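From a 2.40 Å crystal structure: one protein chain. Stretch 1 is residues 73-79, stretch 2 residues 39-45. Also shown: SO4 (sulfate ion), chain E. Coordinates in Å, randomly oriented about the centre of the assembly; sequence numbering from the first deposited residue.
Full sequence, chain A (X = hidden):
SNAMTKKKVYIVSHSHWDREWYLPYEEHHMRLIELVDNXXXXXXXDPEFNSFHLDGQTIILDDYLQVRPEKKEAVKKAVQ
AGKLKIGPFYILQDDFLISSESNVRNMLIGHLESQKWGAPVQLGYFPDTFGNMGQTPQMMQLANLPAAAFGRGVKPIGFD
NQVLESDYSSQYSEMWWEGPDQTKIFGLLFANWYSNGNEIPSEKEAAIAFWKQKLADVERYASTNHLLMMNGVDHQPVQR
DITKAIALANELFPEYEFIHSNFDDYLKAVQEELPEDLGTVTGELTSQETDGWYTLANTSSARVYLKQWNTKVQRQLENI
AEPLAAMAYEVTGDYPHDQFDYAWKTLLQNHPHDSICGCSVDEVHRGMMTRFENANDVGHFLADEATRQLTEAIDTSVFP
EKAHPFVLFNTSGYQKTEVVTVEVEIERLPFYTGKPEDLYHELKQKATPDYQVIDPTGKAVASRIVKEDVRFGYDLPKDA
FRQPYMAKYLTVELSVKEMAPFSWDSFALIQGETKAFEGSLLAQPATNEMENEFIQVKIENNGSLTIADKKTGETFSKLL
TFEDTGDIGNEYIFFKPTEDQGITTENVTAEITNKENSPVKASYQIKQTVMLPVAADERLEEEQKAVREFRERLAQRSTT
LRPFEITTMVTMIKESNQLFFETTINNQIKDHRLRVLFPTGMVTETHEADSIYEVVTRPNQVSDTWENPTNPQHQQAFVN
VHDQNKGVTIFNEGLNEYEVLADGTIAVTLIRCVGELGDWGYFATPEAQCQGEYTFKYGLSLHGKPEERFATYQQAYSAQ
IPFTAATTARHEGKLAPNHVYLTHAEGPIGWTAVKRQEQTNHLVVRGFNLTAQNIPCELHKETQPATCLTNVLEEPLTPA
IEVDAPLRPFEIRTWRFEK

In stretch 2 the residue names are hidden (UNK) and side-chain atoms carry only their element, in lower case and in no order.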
# COMPACT_ATOMS: atom_id res chain seq x y z
N GLU A 73 -18.66 5.70 21.07
CA GLU A 73 -19.39 6.42 22.10
C GLU A 73 -18.52 6.70 23.31
O GLU A 73 -18.62 7.77 23.93
CB GLU A 73 -20.65 5.65 22.50
CG GLU A 73 -21.78 5.72 21.49
CD GLU A 73 -22.20 7.14 21.18
OE1 GLU A 73 -22.53 7.41 20.01
OE2 GLU A 73 -22.21 7.98 22.10
N ALA A 74 -17.65 5.75 23.67
CA ALA A 74 -16.72 5.99 24.77
C ALA A 74 -15.74 7.11 24.43
O ALA A 74 -15.42 7.95 25.28
CB ALA A 74 -15.97 4.70 25.11
N VAL A 75 -15.24 7.13 23.19
CA VAL A 75 -14.34 8.19 22.76
C VAL A 75 -15.06 9.54 22.76
O VAL A 75 -14.50 10.56 23.19
CB VAL A 75 -13.75 7.87 21.38
CG1 VAL A 75 -13.03 9.08 20.80
CG2 VAL A 75 -12.81 6.68 21.47
N LYS A 76 -16.30 9.56 22.29
CA LYS A 76 -17.10 10.78 22.33
C LYS A 76 -17.22 11.30 23.75
O LYS A 76 -16.97 12.48 24.02
CB LYS A 76 -18.49 10.52 21.74
CG LYS A 76 -18.58 10.65 20.23
CD LYS A 76 -19.96 10.24 19.75
CE LYS A 76 -20.25 10.79 18.36
NZ LYS A 76 -21.56 10.29 17.84
N LYS A 77 -17.61 10.43 24.69
CA LYS A 77 -17.78 10.85 26.07
C LYS A 77 -16.47 11.29 26.71
O LYS A 77 -16.46 12.18 27.56
CB LYS A 77 -18.43 9.73 26.89
CG LYS A 77 -19.90 9.51 26.58
CD LYS A 77 -20.50 8.40 27.42
CE LYS A 77 -20.05 7.03 26.94
NZ LYS A 77 -20.75 5.93 27.66
N ALA A 78 -15.35 10.68 26.31
CA ALA A 78 -14.06 11.09 26.85
C ALA A 78 -13.68 12.49 26.38
O ALA A 78 -13.17 13.30 27.17
CB ALA A 78 -12.98 10.08 26.47
N VAL A 79 -13.92 12.80 25.10
CA VAL A 79 -13.61 14.13 24.59
C VAL A 79 -14.61 15.15 25.12
O VAL A 79 -14.23 16.28 25.48
CB VAL A 79 -13.59 14.11 23.05
CG1 VAL A 79 -13.37 15.51 22.50
CG2 VAL A 79 -12.50 13.17 22.56
N UNK A 39 -5.90 4.59 28.29
CA UNK A 39 -6.25 5.97 28.61
C UNK A 39 -7.73 6.09 28.91
O UNK A 39 -8.13 6.73 29.89
c UNK A 39 -4.31 6.95 27.35
c UNK A 39 -6.37 8.31 27.70
c UNK A 39 -5.82 6.91 27.47
N UNK A 40 -8.58 5.47 28.08
CA UNK A 40 -10.01 5.45 28.36
C UNK A 40 -10.31 4.73 29.67
O UNK A 40 -11.26 5.09 30.37
c UNK A 40 -11.18 6.92 25.98
c UNK A 40 -11.48 4.74 24.80
c UNK A 40 -10.69 5.50 25.86
c UNK A 40 -10.76 4.78 27.21
N UNK A 41 -9.52 3.71 30.02
CA UNK A 41 -9.68 3.04 31.30
C UNK A 41 -9.47 4.02 32.45
O UNK A 41 -10.26 4.05 33.40
c UNK A 41 -8.69 1.87 31.40
o UNK A 41 -8.86 -0.34 32.26
c UNK A 41 -9.06 0.87 32.48
o UNK A 41 -9.53 1.29 33.56
N UNK A 42 -8.42 4.83 32.37
CA UNK A 42 -8.15 5.81 33.43
C UNK A 42 -9.18 6.93 33.43
O UNK A 42 -9.56 7.43 34.49
c UNK A 42 -4.27 6.01 33.06
c UNK A 42 -5.57 5.45 33.60
c UNK A 42 -5.49 5.25 35.11
c UNK A 42 -6.74 6.38 33.26
N UNK A 43 -9.64 7.34 32.24
CA UNK A 43 -10.58 8.45 32.16
C UNK A 43 -11.93 8.06 32.76
O UNK A 43 -12.59 8.87 33.42
c UNK A 43 -9.52 10.15 28.82
c UNK A 43 -10.72 8.91 30.69
c UNK A 43 -9.46 9.66 30.25
c UNK A 43 -11.96 9.77 30.50
N UNK A 44 -12.35 6.81 32.56
CA UNK A 44 -13.66 6.36 33.00
C UNK A 44 -13.68 5.86 34.44
O UNK A 44 -14.77 5.60 34.97
c UNK A 44 -14.40 4.54 29.66
o UNK A 44 -14.47 4.80 28.44
o UNK A 44 -14.33 3.38 30.10
c UNK A 44 -14.39 5.70 30.64
c UNK A 44 -14.16 5.25 32.07
N UNK A 45 -12.53 5.72 35.08
CA UNK A 45 -12.51 5.09 36.40
C UNK A 45 -11.78 5.91 37.46
O UNK A 45 -12.23 5.95 38.61
o UNK A 45 -13.81 2.86 35.16
n UNK A 45 -11.82 1.96 34.62
c UNK A 45 -12.59 2.80 35.31
c UNK A 45 -11.88 3.70 36.31
S SO4 E . -22.17 8.10 14.63
O1 SO4 E . -23.12 7.08 14.19
O2 SO4 E . -21.08 8.21 13.66
O3 SO4 E . -21.63 7.73 15.93
O4 SO4 E . -22.85 9.39 14.74

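Position 39 carries three side-chain carbons, the first bonded to the other two. A fork at CB with no further atoms identifies Val 39. The nearest approach of its side chain to stretch 1 is CG1 of Val 39 to CB of Ala 78, 7.0 Å, so it takes no part in the contact.

Position 40 has four carbons, and the chain forks at the second. CA-to-CB points toward stretch 1, and both terminal carbons lie close to it, one meeting Ala 78 and the other Val 75. A fork at the second carbon, ending in two methyls, defines Leu 40. CD2 of Leu 40 is 3.7 Å from CB of Ala 78, and CD1 of Leu 40 is 4.1 Å from CG2 of Val 75.

Position 41 shows two carbons, the second bearing two oxygens. This short carboxylate is Asp 41, which is exposed and whose side chain comes no closer than 10.0 Å, from CB of Asp 41 to CB of Ala 74.

At position 42 the pattern of four carbons forked at the second recurs, giving Leu 42. With the same pair of wells as Leu 40, m and t, its side chain is nevertheless out of reach, with CB of Leu 42 9.9 Å from CB of Ala 78.

Position 43 also has four carbons, but the fork is at the first, and one arm is two carbons long. CA-to-CB points toward stretch 1, and a branch carbon meets Ala 78. The asymmetry separates Ile 43 from leucine. CG2 of Ile 43 is 4.2 Å from CB of Ala 78.

Position 44 has three carbons in line, the third bearing two oxygens. CA-to-CB points sideways, yet the end of the chain comes nearer, and one oxygen meets Ala 74. This is Glu 44, with OE1 of Glu 44 3.7 Å from CB of Ala 74. This is contact with a methyl, not a hydrogen bond.

Position 45 has two carbons, the second bearing one oxygen and one nitrogen, an amide that marks Asn 45. ND2 of Asn 45 donates to OD1 of Asp 41 at 2.6 Å, but the angle of 125° makes the bond weak.

The contact is small, burying 211 Å² in total, and has no hydrogen bond across it. The helix axes approach to 10.6 Å and cross at 58°, with the nearest CA atoms, those of Ala 78 and Ile 43, 6.9 Å apart. Ala 74 and Ala 78, one turn apart, both direct CB toward stretch 2. Leu 40 packs against both and also reaches Val 75, while Ile 43 adds a second apolar contact to Ala 78; packing between apolar side chains therefore dominates.

Stretch 2, residues 39-45: VLDLIEN
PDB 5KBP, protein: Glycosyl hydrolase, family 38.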